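Local coordinates for protein geobacter metallireducens SMUG1 (Geobacter metallireducens, PDB 5H98) that is a SMUG1-type member of the UDG-like clan, with a compact alpha/beta fold in which helices pack around a four-stranded parallel sheet, at residues A[110-115]-A[214-219]; A[115-120]-A[223-228]; A[71-76]-A[137-142]. The protein carries 1 engineered substitution. All coordinates share one frame; numbering follows the deposited sequence.

Interaction 1: A[110-115]-A[214-219]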
loop_
_atom_site.group_PDB
_atom_site.type_symbol
_atom_site.label_atom_id
_atom_site.label_comp_id
_atom_site.label_asym_id
_atom_site.label_seq_id
_atom_site.Cartn_x
_atom_site.Cartn_y
_atom_site.Cartn_z
ATOM N N SER A 110 10.837 5.955 -4.748
ATOM C CA SER A 110 10.309 4.735 -4.168
ATOM C C SER A 110 11.397 3.880 -3.517
ATOM O O SER A 110 11.125 3.129 -2.580
ATOM C CB SER A 110 9.596 3.924 -5.250
ATOM N N GLU A 111 12.638 4.039 -3.965
ATOM C CA GLU A 111 13.756 3.349 -3.328
ATOM C C GLU A 111 13.962 3.882 -1.910
ATOM O O GLU A 111 14.098 3.110 -0.946
ATOM C CB GLU A 111 15.030 3.503 -4.162
ATOM N N VAL A 112 13.969 5.211 -1.794
ATOM C CA VAL A 112 14.150 5.889 -0.515
ATOM C C VAL A 112 12.939 5.613 0.377
ATOM O O VAL A 112 13.086 5.397 1.583
ATOM C CB VAL A 112 14.360 7.419 -0.699
ATOM C CG1 VAL A 112 14.352 8.142 0.641
ATOM C CG2 VAL A 112 15.670 7.698 -1.436
ATOM N N SER A 113 11.746 5.619 -0.223
ATOM C CA SER A 113 10.509 5.424 0.529
ATOM C C SER A 113 10.458 4.029 1.143
ATOM O O SER A 113 10.112 3.862 2.321
ATOM C CB SER A 113 9.287 5.644 -0.370
ATOM O OG SER A 113 9.169 6.997 -0.774
ATOM N N GLY A 114 10.809 3.030 0.338
ATOM C CA GLY A 114 10.824 1.656 0.799
ATOM C C GLY A 114 11.885 1.445 1.858
ATOM O O GLY A 114 11.654 0.765 2.867
ATOM N N ARG A 115 13.058 2.025 1.623
ATOM C CA ARG A 115 14.165 1.857 2.551
ATOM C C ARG A 115 13.817 2.456 3.911
ATOM O O ARG A 115 14.154 1.897 4.957
ATOM C CB ARG A 115 15.436 2.496 1.991
ATOM N N PRO A 214 6.941 8.663 3.383
ATOM C CA PRO A 214 8.395 8.474 3.501
ATOM C C PRO A 214 9.231 9.100 2.380
ATOM O O PRO A 214 10.453 9.175 2.520
ATOM C CB PRO A 214 8.545 6.948 3.488
ATOM C CG PRO A 214 7.331 6.451 2.787
ATOM C CD PRO A 214 6.238 7.378 3.204
ATOM N N SER A 215 8.589 9.544 1.302
ATOM C CA SER A 215 9.308 10.059 0.142
ATOM C C SER A 215 10.173 11.285 0.431
ATOM O O SER A 215 9.760 12.202 1.143
ATOM C CB SER A 215 8.303 10.400 -0.970
ATOM O OG SER A 215 8.911 11.151 -1.999
ATOM N N PRO A 216 11.393 11.292 -0.134
ATOM C CA PRO A 216 12.381 12.357 0.054
ATOM C C PRO A 216 11.951 13.641 -0.642
ATOM O O PRO A 216 12.578 14.680 -0.456
ATOM C CB PRO A 216 13.652 11.773 -0.570
ATOM C CG PRO A 216 13.152 10.841 -1.607
ATOM C CD PRO A 216 11.861 10.281 -1.100
ATOM N N ALA A 217 10.881 13.561 -1.429
ATOM C CA ALA A 217 10.358 14.711 -2.159
ATOM C C ALA A 217 9.869 15.783 -1.195
ATOM O O ALA A 217 9.782 16.956 -1.547
ATOM C CB ALA A 217 9.238 14.284 -3.087
ATOM N N SER A 218 9.543 15.351 0.019
ATOM C CA SER A 218 9.088 16.241 1.074
ATOM C C SER A 218 10.215 16.546 2.056
ATOM O O SER A 218 10.846 15.636 2.587
ATOM C CB SER A 218 7.900 15.628 1.815
ATOM N N PRO A 219 10.473 17.839 2.295
ATOM C CA PRO A 219 11.488 18.305 3.250
ATOM C C PRO A 219 11.192 17.822 4.675
ATOM O O PRO A 219 12.102 17.401 5.413
ATOM C CB PRO A 219 11.382 19.832 3.153
ATOM C CG PRO A 219 10.787 20.079 1.809
ATOM C CD PRO A 219 9.847 18.957 1.572
#

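Interaction 2: A[115-120]-A[223-228]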
loop_
_atom_site.group_PDB
_atom_site.type_symbol
_atom_site.label_atom_id
_atom_site.label_comp_id
_atom_site.label_asym_id
_atom_site.label_seq_id
_atom_site.Cartn_x
_atom_site.Cartn_y
_atom_site.Cartn_z
ATOM N N ARG A 115 13.058 2.025 1.623
ATOM C CA ARG A 115 14.165 1.857 2.551
ATOM C C ARG A 115 13.817 2.456 3.911
ATOM O O ARG A 115 14.154 1.897 4.957
ATOM C CB ARG A 115 15.436 2.496 1.991
ATOM N N ARG A 116 13.143 3.599 3.880
ATOM C CA ARG A 116 12.767 4.308 5.087
ATOM C C ARG A 116 11.692 3.531 5.841
ATOM O O ARG A 116 11.845 3.241 7.027
ATOM C CB ARG A 116 12.292 5.707 4.721
ATOM C CG ARG A 116 13.408 6.731 4.774
ATOM C CD ARG A 116 13.054 8.007 4.039
ATOM N NE ARG A 116 14.104 9.006 4.190
ATOM C CZ ARG A 116 13.973 10.289 3.875
ATOM N NH1 ARG A 116 12.827 10.743 3.387
ATOM N NH2 ARG A 116 14.987 11.121 4.055
ATOM N N LEU A 117 10.612 3.187 5.141
ATOM C CA LEU A 117 9.491 2.487 5.762
ATOM C C LEU A 117 9.900 1.129 6.337
ATOM O O LEU A 117 9.725 0.872 7.533
ATOM C CB LEU A 117 8.356 2.303 4.756
ATOM C CG LEU A 117 7.039 1.800 5.349
ATOM C CD1 LEU A 117 6.230 2.956 5.918
ATOM C CD2 LEU A 117 6.235 1.027 4.315
ATOM N N TRP A 118 10.444 0.261 5.489
ATOM C CA TRP A 118 10.779 -1.091 5.925
ATOM C C TRP A 118 12.009 -1.107 6.830
ATOM O O TRP A 118 12.133 -1.974 7.696
ATOM C CB TRP A 118 10.981 -2.004 4.715
ATOM C CG TRP A 118 9.695 -2.303 4.007
ATOM C CD1 TRP A 118 9.303 -1.834 2.789
ATOM C CD2 TRP A 118 8.624 -3.128 4.485
ATOM N NE1 TRP A 118 8.055 -2.319 2.475
ATOM C CE2 TRP A 118 7.617 -3.115 3.497
ATOM C CE3 TRP A 118 8.420 -3.878 5.646
ATOM C CZ2 TRP A 118 6.426 -3.823 3.640
ATOM C CZ3 TRP A 118 7.236 -4.579 5.785
ATOM C CH2 TRP A 118 6.254 -4.547 4.787
ATOM N N GLY A 119 12.910 -0.148 6.636
ATOM C CA GLY A 119 14.049 -0.009 7.526
ATOM C C GLY A 119 13.586 0.351 8.926
ATOM O O GLY A 119 14.093 -0.167 9.921
ATOM N N PHE A 120 12.609 1.249 8.989
ATOM C CA PHE A 120 12.009 1.676 10.245
ATOM C C PHE A 120 11.273 0.525 10.923
ATOM O O PHE A 120 11.422 0.302 12.129
ATOM C CB PHE A 120 11.062 2.852 9.996
ATOM C CG PHE A 120 10.384 3.364 11.230
ATOM C CD1 PHE A 120 11.118 3.668 12.361
ATOM C CD2 PHE A 120 9.016 3.575 11.246
ATOM C CE1 PHE A 120 10.498 4.150 13.497
ATOM C CE2 PHE A 120 8.391 4.061 12.376
ATOM C CZ PHE A 120 9.133 4.346 13.504
ATOM N N ARG A 223 13.646 15.889 7.510
ATOM C CA ARG A 223 14.028 16.278 8.872
ATOM C C ARG A 223 14.266 15.045 9.756
ATOM O O ARG A 223 15.384 14.804 10.209
ATOM C CB ARG A 223 12.959 17.177 9.493
ATOM N N ASP A 224 13.201 14.283 10.001
ATOM C CA ASP A 224 13.297 12.925 10.546
ATOM C C ASP A 224 11.956 12.209 10.373
ATOM O O ASP A 224 11.047 12.317 11.220
ATOM C CB ASP A 224 13.708 12.947 12.020
ATOM N N TRP A 225 11.849 11.454 9.282
ATOM C CA TRP A 225 10.618 10.744 8.963
ATOM C C TRP A 225 10.224 9.735 10.033
ATOM O O TRP A 225 9.060 9.655 10.409
ATOM C CB TRP A 225 10.727 10.026 7.618
ATOM C CG TRP A 225 9.484 9.257 7.313
ATOM C CD1 TRP A 225 8.353 9.745 6.735
ATOM C CD2 TRP A 225 9.228 7.878 7.601
ATOM N NE1 TRP A 225 7.409 8.756 6.631
ATOM C CE2 TRP A 225 7.920 7.594 7.156
ATOM C CE3 TRP A 225 9.972 6.847 8.185
ATOM C CZ2 TRP A 225 7.343 6.337 7.272
ATOM C CZ3 TRP A 225 9.398 5.594 8.303
ATOM C CH2 TRP A 225 8.095 5.351 7.847
ATOM N N ALA A 226 11.192 8.957 10.508
ATOM C CA ALA A 226 10.911 7.896 11.471
ATOM C C ALA A 226 10.329 8.476 12.755
ATOM O O ALA A 226 9.347 7.964 13.291
ATOM C CB ALA A 226 12.170 7.099 11.771
ATOM N N GLY A 227 10.943 9.552 13.236
ATOM C CA GLY A 227 10.466 10.239 14.421
ATOM C C GLY A 227 9.073 10.811 14.241
ATOM O O GLY A 227 8.201 10.643 15.110
ATOM N N THR A 228 8.851 11.476 13.108
ATOM C CA THR A 228 7.528 12.035 12.830
ATOM C C THR A 228 6.436 10.958 12.780
ATOM O O THR A 228 5.368 11.102 13.392
ATOM C CB THR A 228 7.521 12.807 11.501
ATOM O OG1 THR A 228 8.571 13.782 11.508
ATOM C CG2 THR A 228 6.183 13.503 11.297
#

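Interaction 3: A[71-76]-A[137-142]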
loop_
_atom_site.group_PDB
_atom_site.type_symbol
_atom_site.label_atom_id
_atom_site.label_comp_id
_atom_site.label_asym_id
_atom_site.label_seq_id
_atom_site.Cartn_x
_atom_site.Cartn_y
_atom_site.Cartn_z
ATOM N N GLY A 71 6.066 -7.486 -5.543
ATOM C CA GLY A 71 4.783 -7.909 -5.014
ATOM C C GLY A 71 4.552 -7.436 -3.593
ATOM O O GLY A 71 3.582 -7.831 -2.946
ATOM N N VAL A 72 5.449 -6.586 -3.107
ATOM C CA VAL A 72 5.363 -6.064 -1.750
ATOM C C VAL A 72 5.193 -4.553 -1.768
ATOM O O VAL A 72 5.922 -3.857 -2.476
ATOM C CB VAL A 72 6.618 -6.430 -0.928
ATOM C CG1 VAL A 72 6.596 -5.752 0.435
ATOM C CG2 VAL A 72 6.734 -7.939 -0.778
ATOM N N PRO A 73 4.214 -4.043 -1.003
ATOM C CA PRO A 73 4.019 -2.595 -0.916
ATOM C C PRO A 73 5.275 -1.917 -0.392
ATOM O O PRO A 73 5.856 -2.387 0.588
ATOM C CB PRO A 73 2.856 -2.453 0.071
ATOM C CG PRO A 73 2.126 -3.754 -0.029
ATOM C CD PRO A 73 3.204 -4.779 -0.224
ATOM N N PHE A 74 5.679 -0.836 -1.049
ATOM C CA PHE A 74 6.889 -0.103 -0.698
ATOM C C PHE A 74 8.093 -1.032 -0.753
ATOM O O PHE A 74 9.070 -0.849 -0.030
ATOM C CB PHE A 74 6.761 0.514 0.695
ATOM C CG PHE A 74 5.655 1.514 0.810
ATOM C CD1 PHE A 74 5.873 2.853 0.532
ATOM C CD2 PHE A 74 4.390 1.112 1.202
ATOM C CE1 PHE A 74 4.846 3.771 0.644
ATOM C CE2 PHE A 74 3.360 2.023 1.315
ATOM C CZ PHE A 74 3.588 3.354 1.036
ATOM N N GLY A 75 8.021 -2.020 -1.635
ATOM C CA GLY A 75 9.014 -3.068 -1.658
ATOM C C GLY A 75 10.333 -2.631 -2.255
ATOM O O GLY A 75 10.395 -2.170 -3.394
ATOM N N GLU A 76 11.398 -2.784 -1.479
ATOM C CA GLU A 76 12.739 -2.619 -2.001
ATOM C C GLU A 76 13.367 -3.995 -1.968
ATOM O O GLU A 76 13.214 -4.729 -0.992
ATOM C CB GLU A 76 13.542 -1.613 -1.182
ATOM N N VAL A 137 0.674 -4.382 5.800
ATOM C CA VAL A 137 0.871 -3.295 4.851
ATOM C C VAL A 137 0.286 -3.669 3.498
ATOM O O VAL A 137 0.644 -4.696 2.926
ATOM C CB VAL A 137 2.361 -2.950 4.679
ATOM C CG1 VAL A 137 2.522 -1.746 3.761
ATOM C CG2 VAL A 137 3.006 -2.690 6.030
ATOM N N ALA A 138 -0.617 -2.838 2.990
ATOM C CA ALA A 138 -1.262 -3.127 1.717
ATOM C C ALA A 138 -1.298 -1.902 0.816
ATOM O O ALA A 138 -1.249 -0.766 1.289
ATOM C CB ALA A 138 -2.668 -3.653 1.946
ATOM N N ASN A 139 -1.378 -2.144 -0.488
ATOM C CA ASN A 139 -1.573 -1.067 -1.448
ATOM C C ASN A 139 -3.052 -0.920 -1.773
ATOM O O ASN A 139 -3.753 -1.911 -1.971
ATOM C CB ASN A 139 -0.772 -1.329 -2.726
ATOM C CG ASN A 139 0.652 -0.816 -2.639
ATOM O OD1 ASN A 139 0.951 0.095 -1.867
ATOM N ND2 ASN A 139 1.539 -1.394 -3.442
ATOM N N TYR A 140 -3.520 0.321 -1.830
ATOM C CA TYR A 140 -4.915 0.595 -2.149
ATOM C C TYR A 140 -5.216 0.313 -3.617
ATOM O O TYR A 140 -6.229 -0.304 -3.948
ATOM C CB TYR A 140 -5.256 2.044 -1.798
ATOM C CG TYR A 140 -6.612 2.505 -2.278
ATOM C CD1 TYR A 140 -7.764 2.197 -1.568
ATOM C CD2 TYR A 140 -6.737 3.266 -3.432
ATOM C CE1 TYR A 140 -9.005 2.624 -2.002
ATOM C CE2 TYR A 140 -7.970 3.698 -3.874
ATOM C CZ TYR A 140 -9.101 3.376 -3.155
ATOM O OH TYR A 140 -10.333 3.805 -3.593
ATOM N N CYS A 141 -4.319 0.752 -4.491
ATOM C CA CYS A 141 -4.467 0.534 -5.925
ATOM C C CYS A 141 -3.259 -0.221 -6.463
ATOM O O CYS A 141 -2.135 0.250 -6.337
ATOM C CB CYS A 141 -4.630 1.869 -6.657
ATOM S SG CYS A 141 -4.595 1.749 -8.458
ATOM N N PRO A 142 -3.484 -1.410 -7.042
ATOM C CA PRO A 142 -2.389 -2.230 -7.572
ATOM C C PRO A 142 -1.830 -1.724 -8.899
ATOM O O PRO A 142 -0.703 -2.058 -9.246
ATOM C CB PRO A 142 -3.037 -3.610 -7.764
ATOM C CG PRO A 142 -4.362 -3.542 -7.073
ATOM C CD PRO A 142 -4.773 -2.108 -7.124
#

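Interaction 1: A[110-115]-A[214-219]
Val112 and Pro216 meet across the contact, the valine's CG1 lying 3.7 Å from ring carbon CG of the proline. With CG1 anti to the valine's backbone N (chi1 172°), this methyl, together with CB, lies against CG and CD of the ring. A beta-branched side chain and a closed ring suit the place: both are compact, apolar and have little freedom to lose on packing. One residue on, Ser113 lies against Pro214, its CB 3.8 Å from the proline's CG, while its carbonyl O is 3.7 Å from the proline's CB. The hydroxyl of Ser113 comes up against Ser215, its OG 3.2 Å from Ser215 CA. Ser113 OG also comes near the backbone N of Ser215, but at a poor angle; it is hydrogen-bonded instead to the helix carbonyl of Arg109, while that N bonds to ND1 of His213. A serine here thus satisfies its own polar end within the helix and presents little bulk to the loop. Ser215 OG accepts from Ala217 N at 3.2 Å, an ST turn that accompanies the type I turn from Ser215 to Ser218. The contact fastens the early turns of helix 109-125 to the loop that leaves strand 207-211, one of the two outermost strands of the parallel sheet, and leads into helix 219-235.

Interaction 2: A[115-120]-A[223-228]
Trp225 projects from helix 219-235 against helix 109-125, meeting Leu117, Phe120 and the backbone of Arg116 where two helices of this alpha/beta fold pack together. The two short helical segments run broadly in the same direction, crossing at -37° with their axes 10.3 Å apart, a gap that large side chains must fill. An indole suits it. With CG anti to the backbone N (chi1 178°), the six-membered ring is carried across to the other helix. There Trp225 CH2 packs on Leu117 CD1 at 3.6 Å. Trp225 CZ3 lies 3.6 Å from Arg116 O. Arg116 CB sits over one face of the indole, toward its rim, and its guanidinium group continues to Pro214 O and Asn222 OD1. The polar NE1 of the indole bonds to Ile212 O, so a buried N-H is satisfied.

Phe120 comes in obliquely, its ring plane at 84° to the six-membered ring of Trp225 and the two centroids 5.5 Å apart, with CB at the indole edge. Ala226 covers one face of the phenyl ring: its CB stands 4.1 Å from the ring centroid in an off-centre CH-pi contact, and its carbonyl O is 3.6 Å from Phe120 CZ. A small side chain is apt here, since it lets the phenyl ring lie close to the helix backbone.

Helix 219-235 is kinked in this region, the backbone N atoms of Ala226 and Gly227 lacking bonds to the preceding turn. Helical bonding resumes at Thr228, whose N and OG1 both donate to Asp224 O, the hydroxyl at 2.9 Å and from above the carbonyl plane.

Interaction 3: A[71-76]-A[137-142]
The chain from Val72 to Gly75 makes a type II beta turn whose second residue, Pro73, presses against strand 135-139, an outermost strand of the four-stranded parallel sheet of this alpha/beta fold. Pro73 and Asn139 have the nearest CA atoms, 5.8 Å apart. Proline fits the second position of the turn because its ring already fixes the required phi, and Phe74 accepts the positive phi (58°) of the third; the closing bond from Gly75 N to Val72 O is weak.

Pro73 carries most of the packing. Its CB lies 3.8 Å from Val137 CG1, a methyl that is brought to the turn by standing anti to the backbone N (chi1 -176°). Phe74 CD2 comes within 4.3 Å of Val137 CG1, which lies obliquely to the ring, while the phenyl ring also touches Leu117 and Trp118 of helix 109-125. Farther along the strand, Asn139 extends its side chain to the proline, with CG 3.9 Å from Pro73 CB. Ala138 points away from the turn, and its backbone pairs with Phe57 and Gly59 of the sheet. At the tightest approach, Pro73 CG meets Val137 O at 3.4 Å, a carbonyl that also accepts from Tyr44 OH.

How the interactions relate
Followed from the N terminus, the loop 71-76 comes first, then two adjoining pieces of helix 109-125, then strand 135-139 and finally the 214-219 loop and helix 219-235. Interaction 3 closes a loop that encloses helix 109-125, and interactions 1 and 2 start within it and end far beyond it. All three pairs therefore cross and none nests. Interactions 1 and 2 share Arg115 and join one helix to consecutive parts of the C-terminal region. Trp118 NE1, which donates to Pro73 O, links interaction 2 to interaction 3. Helix 109-125 thus meets both the turn that packs on strand 135-139 and the loop that follows strand 207-211, the two outermost strands of the parallel sheet.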